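Local structure of D-glyceraldehyde dehydrogenase (NADP(+)) (Thermoplasma acidophilum, 5IZD) at residues 11-16 with 33-38; 73-78 with 182-187; 21-26 with 359-364. The protein catalyses the NADP-dependent oxidation of D-glyceraldehyde to (R)-glycerate in the non-phosphorylated Entner-Doudoroff pathway, working as a homotetramer. One frame throughout, in Å; residues are numbered along the deposited sequence.

Contact 1 (11-16 with 33-38); sequences WVNSSS and RFEAAT
Ser14 and Ser15 meet Glu35, Ala36 and Thr38 where strands 10-12 and 30-35 of the N-terminal four-stranded mixed sheet run out. Strand 2-7 lies between these two strands, so they meet at and just beyond their C-terminal ends, through polar side chains and backbone atoms, with Ser14 CA 4.9 Å from Ala37 CA.

Three hydrogen bonds cross. Ser14 N donates to Glu35 OE1 at 2.7 Å with an N-H...O angle of 163°, reaching the carboxylate on its anti side, 22° out of its plane. The Glu35 chain bends at chi2 (-71°), which places CD beside Asn13 and Ser14. Ser14 OG donates to Ala36 O; its 2.5 Å is very short, and the exact length is doubtful. Thr38 OG1 donates to Ser15 OG. Within 11-16, Ser16 OG donates in turn to Ser14 OG at 3.2 Å.

Thr38 is also the N-cap of helix 39-77: its OG1 accepts from Asp41 N, while Asp41 OD2 takes the Ser15 N-H. Segment 11-16 is thereby tied to the helix start. The Ala37 side chain lies about 4 Å from that of Ile208, which by similarity to relatives probably binds NADP.

Van der Waals contacts are few. Asn13 CB lies 3.5 Å from Glu35 OE1. The Thr38 methyl CG2 lies 3.4 Å from Ser15 OG and 3.9 Å from Ser16 N.

Contact 2 (73-78 with 182-187); sequences ELIEKN and EWIVRK
Helix-to-helix packing brings Leu74 and Ile75 in the last turn of helix 39-77, with Asn78 just after it, against Trp183 and Lys187 of helix 178-190. The short axes pass 10.0 Å apart at 127°, closer to antiparallel than to parallel. Ile75 CG1 touches both partners, 3.6 Å from Lys187 CB and 3.9 Å from Trp183 CZ3. Lys187 bends at chi2 (-77°), which sets CD 3.7 Å from Leu74 CB. Farther along the same chain, CE lies over one face of the Trp183 indole, 3.5 Å above its plane and offset toward the rim, and NZ goes on to a salt bridge with Glu190.

Helix 178-190 is the crossover of a beta-alpha-beta unit, linking parallel strands 168-172 and 198-200 of the Rossmann-like coenzyme domain, and the end of helix 39-77 packs against it. Trp183 CZ2 comes within 3.4 Å of Asn78 O, while its NE1 bonds to Glu81 of the next helix. An alanine in place of Trp183 would probably leave Glu81 without this donor and open a gap between Ile75, Asn78 and the Lys187 methylenes. Asn78 ND2 turns back to Leu74 O at 2.9 Å and 168°, and Asn78 N donates to the same carbonyl.

Contact 3 (21-26 with 359-364); sequences DKYSPV and NGYFFL
The backbones of Pro25-Val26 and Gly360-Tyr361 meet through one hydrogen bond, Tyr361 N to Pro25 O, at 3.0 Å and an N-H...O angle of 162°. Beside it Gly360 CA makes a C-H...O contact with Val26 O at 3.4 Å, the angle at hydrogen being 132°. A CB on Gly360 would probably collide with both carbonyl oxygens, Pro25 O and Val26 O, consistent with the close approach of the two segments at this glycine.

The Tyr361 ring does most of the side-chain packing. A chi1 of -39° leaves CG beside the backbone N, roughly anti to the carbonyl carbon. The ring's CD2 lies 3.6 Å from Pro25 CA and also touches Pro25 CB, whereas CE2 approaches Ser24 O at 3.8 Å. Farther out, the phenol oxygen OH sits 3.8 Å from Tyr23 CB, the two side chains set obliquely to each other.

Strand 19-23 is an outer strand of the N-terminal sheet, and 359-364 belongs to the long loop between strands 343-346 and 366-369 of the seven-stranded sheet at the core of the catalytic domain of the aldehyde dehydrogenase fold. The contact is thus a bridge between two sheets. Pro320 extends it, touching both Pro25 and Phe362.

Ser24 shapes the turn that offers these carbonyls: its OG accepts from Val26 N at 3.0 Å, an ST turn, and is also bonded to Thr27 N. Phe362 approaches from the other segment with CE2, whose ring edge meets Val26 O at 3.6 Å, near the ring plane.

From the N terminus, 11-16 opens contact 1 and 21-26 opens contact 3 before 33-38 closes the first. These two therefore cross, and they share the N-terminal sheet, in which strands 19-23 and 30-35 are neighbours; Arg33 CG touches Asp21 OD1 at 3.4 Å. Helix 39-77 follows directly and carries the first half of contact 2, which closes at 182-187. Contact 3 closes last, at 359-364, so the whole of contact 2 falls within its span. Contacts 1 and 2 meet where Trp11 makes a cation-pi pair with Arg186. Together the three contacts join the N-terminal sheet to the coenzyme domain's helices and to the seven-stranded sheet's loop.

Contact 1 (11-16 with 33-38)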
loop_
_atom_site.group_PDB
_atom_site.type_symbol
_atom_site.label_atom_id
_atom_site.label_comp_id
_atom_site.label_asym_id
_atom_site.label_seq_id
_atom_site.Cartn_x
_atom_site.Cartn_y
_atom_site.Cartn_z
ATOM N N TRP A 11 -39.559 -9.445 10.382
ATOM C CA TRP A 11 -40.285 -8.176 10.248
ATOM C C TRP A 11 -41.291 -8.016 11.385
ATOM O O TRP A 11 -42.125 -8.866 11.542
ATOM C CB TRP A 11 -41.038 -8.099 8.916
ATOM C CG TRP A 11 -40.073 -8.100 7.801
ATOM C CD1 TRP A 11 -39.693 -9.172 7.042
ATOM C CD2 TRP A 11 -39.291 -6.978 7.349
ATOM N NE1 TRP A 11 -38.708 -8.781 6.149
ATOM C CE2 TRP A 11 -38.472 -7.437 6.297
ATOM C CE3 TRP A 11 -39.232 -5.629 7.711
ATOM C CZ2 TRP A 11 -37.621 -6.589 5.590
ATOM C CZ3 TRP A 11 -38.383 -4.788 7.015
ATOM C CH2 TRP A 11 -37.561 -5.274 5.977
ATOM N N VAL A 12 -41.210 -6.946 12.170
ATOM C CA VAL A 12 -42.045 -6.761 13.374
ATOM C C VAL A 12 -42.555 -5.312 13.457
ATOM O O VAL A 12 -42.037 -4.394 12.762
ATOM C CB VAL A 12 -41.293 -7.119 14.687
ATOM C CG1 VAL A 12 -40.871 -8.588 14.723
ATOM C CG2 VAL A 12 -40.033 -6.286 14.832
ATOM N N ASN A 13 -43.570 -5.123 14.298
ATOM C CA ASN A 13 -44.100 -3.812 14.658
ATOM C C ASN A 13 -43.268 -3.280 15.814
ATOM O O ASN A 13 -42.565 -4.036 16.466
ATOM C CB ASN A 13 -45.545 -3.922 15.147
ATOM C CG ASN A 13 -46.479 -4.432 14.087
ATOM O OD1 ASN A 13 -46.370 -4.041 12.916
ATOM N ND2 ASN A 13 -47.447 -5.304 14.487
ATOM N N SER A 14 -43.344 -1.972 16.043
ATOM C CA SER A 14 -42.781 -1.349 17.234
ATOM C C SER A 14 -43.376 -2.026 18.448
ATOM O O SER A 14 -44.536 -2.350 18.398
ATOM C CB SER A 14 -43.232 0.111 17.321
ATOM O OG SER A 14 -42.587 0.707 18.450
ATOM N N SER A 15 -42.631 -2.153 19.553
ATOM C CA SER A 15 -43.210 -2.819 20.759
ATOM C C SER A 15 -44.268 -1.967 21.459
ATOM O O SER A 15 -45.078 -2.502 22.195
ATOM C CB SER A 15 -42.121 -3.281 21.751
ATOM O OG SER A 15 -41.236 -2.245 22.131
ATOM N N SER A 16 -44.282 -0.655 21.216
ATOM C CA SER A 16 -45.382 0.208 21.690
ATOM C C SER A 16 -46.571 0.259 20.744
ATOM O O SER A 16 -47.567 0.858 21.099
ATOM C CB SER A 16 -44.886 1.638 21.889
ATOM O OG SER A 16 -44.463 2.158 20.641
ATOM N N ARG A 33 -46.561 5.401 6.471
ATOM C CA ARG A 33 -46.250 5.410 7.890
ATOM C C ARG A 33 -45.088 4.481 8.128
ATOM O O ARG A 33 -44.826 3.578 7.349
ATOM C CB ARG A 33 -47.445 4.902 8.727
ATOM C CG ARG A 33 -48.497 5.953 9.051
ATOM C CD ARG A 33 -49.880 5.322 9.311
ATOM N NE ARG A 33 -50.265 4.556 8.118
ATOM C CZ ARG A 33 -50.719 5.075 6.965
ATOM N NH1 ARG A 33 -50.976 6.392 6.814
ATOM N NH2 ARG A 33 -50.967 4.256 5.940
ATOM N N PHE A 34 -44.413 4.699 9.236
ATOM C CA PHE A 34 -43.384 3.782 9.691
ATOM C C PHE A 34 -43.493 3.548 11.179
ATOM O O PHE A 34 -44.053 4.371 11.911
ATOM C CB PHE A 34 -41.989 4.294 9.302
ATOM C CG PHE A 34 -41.638 5.664 9.818
ATOM C CD1 PHE A 34 -41.972 6.822 9.103
ATOM C CD2 PHE A 34 -40.924 5.813 11.000
ATOM C CE1 PHE A 34 -41.585 8.102 9.571
ATOM C CE2 PHE A 34 -40.512 7.087 11.454
ATOM C CZ PHE A 34 -40.827 8.223 10.735
ATOM N N GLU A 35 -42.951 2.426 11.615
ATOM C CA GLU A 35 -42.967 2.102 13.045
ATOM C C GLU A 35 -42.019 3.004 13.868
ATOM O O GLU A 35 -40.880 3.306 13.443
ATOM C CB GLU A 35 -42.634 0.622 13.253
ATOM C CG GLU A 35 -43.605 -0.303 12.536
ATOM C CD GLU A 35 -44.986 -0.305 13.204
ATOM O OE1 GLU A 35 -45.035 -0.499 14.457
ATOM O OE2 GLU A 35 -45.984 -0.097 12.492
ATOM N N ALA A 36 -42.516 3.483 15.010
ATOM C CA ALA A 36 -41.658 4.192 15.996
ATOM C C ALA A 36 -40.965 3.234 16.947
ATOM O O ALA A 36 -41.495 2.888 17.971
ATOM C CB ALA A 36 -42.465 5.236 16.777
ATOM N N ALA A 37 -39.781 2.772 16.609
ATOM C CA ALA A 37 -39.091 1.823 17.495
ATOM C C ALA A 37 -38.908 2.357 18.948
ATOM O O ALA A 37 -38.602 3.517 19.144
ATOM C CB ALA A 37 -37.716 1.463 16.910
ATOM N N THR A 38 -39.038 1.501 19.959
ATOM C CA THR A 38 -38.669 1.867 21.333
ATOM C C THR A 38 -37.183 1.581 21.672
ATOM O O THR A 38 -36.477 0.866 20.956
ATOM C CB THR A 38 -39.470 1.042 22.331
ATOM O OG1 THR A 38 -39.086 -0.343 22.216
ATOM C CG2 THR A 38 -40.939 1.184 22.080
#

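Contact 2 (73-78 with 182-187)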
loop_
_atom_site.group_PDB
_atom_site.type_symbol
_atom_site.label_atom_id
_atom_site.label_comp_id
_atom_site.label_asym_id
_atom_site.label_seq_id
_atom_site.Cartn_x
_atom_site.Cartn_y
_atom_site.Cartn_z
ATOM N N GLU A 73 -27.750 -8.084 -7.655
ATOM C CA GLU A 73 -28.531 -8.623 -8.786
ATOM C C GLU A 73 -30.066 -8.489 -8.581
ATOM O O GLU A 73 -30.761 -8.188 -9.538
ATOM C CB GLU A 73 -28.217 -10.080 -9.065
ATOM C CG GLU A 73 -26.761 -10.342 -9.473
ATOM C CD GLU A 73 -26.334 -11.797 -9.207
ATOM O OE1 GLU A 73 -27.107 -12.754 -9.502
ATOM O OE2 GLU A 73 -25.235 -11.992 -8.695
ATOM N N LEU A 74 -30.551 -8.742 -7.363
ATOM C CA LEU A 74 -31.996 -8.612 -7.035
ATOM C C LEU A 74 -32.459 -7.180 -7.119
ATOM O O LEU A 74 -33.490 -6.926 -7.643
ATOM C CB LEU A 74 -32.322 -9.171 -5.652
ATOM C CG LEU A 74 -32.193 -10.683 -5.510
ATOM C CD1 LEU A 74 -32.481 -11.058 -4.075
ATOM C CD2 LEU A 74 -33.165 -11.405 -6.428
ATOM N N ILE A 75 -31.629 -6.238 -6.671
ATOM C CA ILE A 75 -31.908 -4.810 -6.765
ATOM C C ILE A 75 -32.011 -4.448 -8.232
ATOM O O ILE A 75 -32.990 -3.844 -8.659
ATOM C CB ILE A 75 -30.858 -3.974 -5.983
ATOM C CG1 ILE A 75 -31.057 -4.191 -4.482
ATOM C CG2 ILE A 75 -30.967 -2.497 -6.310
ATOM C CD1 ILE A 75 -30.049 -3.495 -3.570
ATOM N N GLU A 76 -31.050 -4.894 -9.018
ATOM C CA GLU A 76 -31.008 -4.614 -10.468
ATOM C C GLU A 76 -32.248 -5.118 -11.227
ATOM O O GLU A 76 -32.831 -4.403 -12.030
ATOM C CB GLU A 76 -29.799 -5.325 -11.031
ATOM C CG GLU A 76 -29.161 -4.771 -12.282
ATOM C CD GLU A 76 -27.695 -5.204 -12.348
ATOM O OE1 GLU A 76 -27.299 -6.341 -11.878
ATOM O OE2 GLU A 76 -26.944 -4.378 -12.884
ATOM N N LYS A 77 -32.622 -6.365 -10.951
ATOM C CA LYS A 77 -33.773 -7.005 -11.574
ATOM C C LYS A 77 -35.079 -6.229 -11.304
ATOM O O LYS A 77 -35.932 -6.136 -12.164
ATOM C CB LYS A 77 -33.912 -8.457 -11.054
ATOM N N ASN A 78 -35.189 -5.648 -10.114
ATOM C CA ASN A 78 -36.409 -4.996 -9.637
ATOM C C ASN A 78 -36.254 -3.503 -9.438
ATOM O O ASN A 78 -37.024 -2.908 -8.680
ATOM C CB ASN A 78 -36.733 -5.626 -8.304
ATOM C CG ASN A 78 -37.066 -7.082 -8.427
ATOM O OD1 ASN A 78 -38.173 -7.400 -8.789
ATOM N ND2 ASN A 78 -36.111 -7.974 -8.126
ATOM N N GLU A 182 -35.953 0.513 3.638
ATOM C CA GLU A 182 -36.617 -0.743 3.926
ATOM C C GLU A 182 -36.531 -1.619 2.733
ATOM O O GLU A 182 -36.366 -2.801 2.868
ATOM C CB GLU A 182 -38.100 -0.561 4.233
ATOM C CG GLU A 182 -38.692 -1.812 4.874
ATOM C CD GLU A 182 -40.123 -2.044 4.562
ATOM O OE1 GLU A 182 -40.505 -1.839 3.379
ATOM O OE2 GLU A 182 -40.875 -2.446 5.508
ATOM N N TRP A 183 -36.752 -1.044 1.564
ATOM C CA TRP A 183 -36.752 -1.836 0.334
ATOM C C TRP A 183 -35.343 -2.477 0.046
ATOM O O TRP A 183 -35.234 -3.681 -0.289
ATOM C CB TRP A 183 -37.263 -0.990 -0.816
ATOM C CG TRP A 183 -37.415 -1.686 -2.117
ATOM C CD1 TRP A 183 -38.557 -2.203 -2.615
ATOM C CD2 TRP A 183 -36.371 -1.949 -3.115
ATOM N NE1 TRP A 183 -38.323 -2.757 -3.856
ATOM C CE2 TRP A 183 -37.005 -2.584 -4.204
ATOM C CE3 TRP A 183 -35.016 -1.675 -3.198
ATOM C CZ2 TRP A 183 -36.306 -3.000 -5.345
ATOM C CZ3 TRP A 183 -34.288 -2.066 -4.362
ATOM C CH2 TRP A 183 -34.946 -2.731 -5.409
ATOM N N ILE A 184 -34.298 -1.703 0.267
ATOM C CA ILE A 184 -32.928 -2.189 0.107
ATOM C C ILE A 184 -32.622 -3.287 1.092
ATOM O O ILE A 184 -32.129 -4.332 0.690
ATOM C CB ILE A 184 -31.907 -1.032 0.231
ATOM C CG1 ILE A 184 -32.041 -0.147 -1.002
ATOM C CG2 ILE A 184 -30.481 -1.560 0.319
ATOM C CD1 ILE A 184 -31.459 1.221 -0.842
ATOM N N VAL A 185 -32.982 -3.064 2.353
ATOM C CA VAL A 185 -32.824 -4.038 3.418
ATOM C C VAL A 185 -33.480 -5.371 3.064
ATOM O O VAL A 185 -32.887 -6.434 3.282
ATOM C CB VAL A 185 -33.375 -3.501 4.772
ATOM C CG1 VAL A 185 -33.484 -4.605 5.820
ATOM C CG2 VAL A 185 -32.458 -2.377 5.301
ATOM N N ARG A 186 -34.699 -5.296 2.539
ATOM C CA ARG A 186 -35.460 -6.491 2.145
ATOM C C ARG A 186 -34.685 -7.218 1.034
ATOM O O ARG A 186 -34.562 -8.433 1.101
ATOM C CB ARG A 186 -36.897 -6.134 1.741
ATOM C CG ARG A 186 -37.834 -7.320 1.397
ATOM C CD ARG A 186 -39.288 -6.872 1.218
ATOM N NE ARG A 186 -39.908 -6.417 2.481
ATOM C CZ ARG A 186 -40.494 -7.201 3.413
ATOM N NH1 ARG A 186 -40.586 -8.531 3.282
ATOM N NH2 ARG A 186 -41.016 -6.637 4.519
ATOM N N LYS A 187 -34.072 -6.492 0.086
ATOM C CA LYS A 187 -33.258 -7.152 -0.941
ATOM C C LYS A 187 -32.053 -7.898 -0.352
ATOM O O LYS A 187 -31.753 -9.002 -0.772
ATOM C CB LYS A 187 -32.870 -6.185 -2.073
ATOM C CG LYS A 187 -34.073 -5.733 -2.901
ATOM C CD LYS A 187 -34.528 -6.809 -3.880
ATOM C CE LYS A 187 -35.886 -6.467 -4.476
ATOM N NZ LYS A 187 -36.964 -6.733 -3.477
#

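Contact 3 (21-26 with 359-364)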
loop_
_atom_site.group_PDB
_atom_site.type_symbol
_atom_site.label_atom_id
_atom_site.label_comp_id
_atom_site.label_asym_id
_atom_site.label_seq_id
_atom_site.Cartn_x
_atom_site.Cartn_y
_atom_site.Cartn_z
ATOM N N ASP A 21 -46.288 9.472 10.657
ATOM C CA ASP A 21 -46.656 9.733 9.276
ATOM C C ASP A 21 -45.477 10.189 8.405
ATOM O O ASP A 21 -44.634 10.941 8.841
ATOM C CB ASP A 21 -47.762 10.809 9.204
ATOM C CG ASP A 21 -49.062 10.349 9.798
ATOM O OD1 ASP A 21 -49.273 9.114 9.876
ATOM O OD2 ASP A 21 -49.899 11.219 10.158
ATOM N N LYS A 22 -45.502 9.757 7.152
ATOM C CA LYS A 22 -44.625 10.264 6.085
ATOM C C LYS A 22 -45.453 11.109 5.112
ATOM O O LYS A 22 -46.480 10.633 4.595
ATOM C CB LYS A 22 -44.000 9.081 5.341
ATOM C CG LYS A 22 -43.496 9.360 3.924
ATOM C CD LYS A 22 -42.348 10.293 3.946
ATOM C CE LYS A 22 -41.950 10.623 2.518
ATOM N NZ LYS A 22 -41.063 11.840 2.509
ATOM N N TYR A 23 -45.015 12.341 4.897
ATOM C CA TYR A 23 -45.555 13.302 3.921
ATOM C C TYR A 23 -44.881 13.298 2.568
ATOM O O TYR A 23 -43.618 13.179 2.474
ATOM C CB TYR A 23 -45.425 14.731 4.478
ATOM C CG TYR A 23 -46.397 14.975 5.593
ATOM C CD1 TYR A 23 -46.131 14.560 6.897
ATOM C CD2 TYR A 23 -47.643 15.562 5.322
ATOM C CE1 TYR A 23 -47.086 14.759 7.923
ATOM C CE2 TYR A 23 -48.550 15.786 6.326
ATOM C CZ TYR A 23 -48.243 15.380 7.614
ATOM O OH TYR A 23 -49.180 15.566 8.574
ATOM N N SER A 24 -45.697 13.436 1.523
ATOM C CA SER A 24 -45.210 13.682 0.157
ATOM C C SER A 24 -44.715 15.118 0.013
ATOM O O SER A 24 -45.451 16.049 0.312
ATOM C CB SER A 24 -46.316 13.480 -0.877
ATOM O OG SER A 24 -45.935 13.997 -2.151
ATOM N N PRO A 25 -43.508 15.302 -0.517
ATOM C CA PRO A 25 -43.083 16.693 -0.754
ATOM C C PRO A 25 -43.678 17.301 -2.010
ATOM O O PRO A 25 -43.551 18.493 -2.215
ATOM C CB PRO A 25 -41.543 16.581 -0.882
ATOM C CG PRO A 25 -41.318 15.238 -1.377
ATOM C CD PRO A 25 -42.373 14.376 -0.694
ATOM N N VAL A 26 -44.304 16.460 -2.830
ATOM C CA VAL A 26 -44.913 16.872 -4.086
ATOM C C VAL A 26 -46.308 17.395 -3.845
ATOM O O VAL A 26 -46.685 18.369 -4.457
ATOM C CB VAL A 26 -44.903 15.677 -5.090
ATOM C CG1 VAL A 26 -45.655 15.970 -6.360
ATOM C CG2 VAL A 26 -43.470 15.284 -5.433
ATOM N N ASN A 359 -49.717 22.452 -2.657
ATOM C CA ASN A 359 -49.389 22.117 -1.285
ATOM C C ASN A 359 -48.058 21.435 -1.110
ATOM O O ASN A 359 -47.716 21.072 -0.005
ATOM C CB ASN A 359 -50.551 21.257 -0.712
ATOM C CG ASN A 359 -51.819 22.024 -0.631
ATOM O OD1 ASN A 359 -52.881 21.567 -1.069
ATOM N ND2 ASN A 359 -51.747 23.187 -0.059
ATOM N N GLY A 360 -47.316 21.249 -2.200
ATOM C CA GLY A 360 -45.974 20.690 -2.145
ATOM C C GLY A 360 -44.960 21.757 -1.734
ATOM O O GLY A 360 -45.297 22.896 -1.635
ATOM N N TYR A 361 -43.769 21.327 -1.401
ATOM C CA TYR A 361 -42.703 22.214 -0.852
ATOM C C TYR A 361 -41.688 22.676 -1.882
ATOM O O TYR A 361 -40.476 22.559 -1.700
ATOM C CB TYR A 361 -41.994 21.547 0.332
ATOM C CG TYR A 361 -42.948 20.774 1.240
ATOM C CD1 TYR A 361 -44.052 21.370 1.811
ATOM C CD2 TYR A 361 -42.712 19.449 1.514
ATOM C CE1 TYR A 361 -44.912 20.656 2.648
ATOM C CE2 TYR A 361 -43.570 18.716 2.321
ATOM C CZ TYR A 361 -44.644 19.306 2.893
ATOM O OH TYR A 361 -45.456 18.494 3.680
ATOM N N PHE A 362 -42.197 23.286 -2.934
ATOM C CA PHE A 362 -41.399 23.761 -4.049
ATOM C C PHE A 362 -40.852 25.127 -3.722
ATOM O O PHE A 362 -41.479 25.913 -3.034
ATOM C CB PHE A 362 -42.260 23.833 -5.310
ATOM C CG PHE A 362 -42.700 22.491 -5.806
ATOM C CD1 PHE A 362 -41.856 21.722 -6.614
ATOM C CD2 PHE A 362 -43.936 21.952 -5.422
ATOM C CE1 PHE A 362 -42.244 20.475 -7.062
ATOM C CE2 PHE A 362 -44.303 20.682 -5.865
ATOM C CZ PHE A 362 -43.460 19.951 -6.708
ATOM N N PHE A 363 -39.644 25.419 -4.218
ATOM C CA PHE A 363 -39.067 26.751 -4.111
ATOM C C PHE A 363 -38.327 27.063 -5.435
ATOM O O PHE A 363 -37.664 26.204 -5.990
ATOM C CB PHE A 363 -38.105 26.831 -2.915
ATOM C CG PHE A 363 -37.890 28.217 -2.419
ATOM C CD1 PHE A 363 -38.770 28.775 -1.491
ATOM C CD2 PHE A 363 -36.899 29.002 -2.932
ATOM C CE1 PHE A 363 -38.633 30.068 -1.048
ATOM C CE2 PHE A 363 -36.743 30.318 -2.491
ATOM C CZ PHE A 363 -37.625 30.846 -1.546
ATOM N N LEU A 364 -38.448 28.289 -5.922
ATOM C CA LEU A 364 -37.812 28.669 -7.174
ATOM C C LEU A 364 -36.300 28.772 -7.082
ATOM O O LEU A 364 -35.768 29.159 -6.029
ATOM C CB LEU A 364 -38.349 30.032 -7.654
ATOM C CG LEU A 364 -39.836 30.122 -8.085
ATOM C CD1 LEU A 364 -40.265 31.566 -8.271
ATOM C CD2 LEU A 364 -39.989 29.357 -9.403
#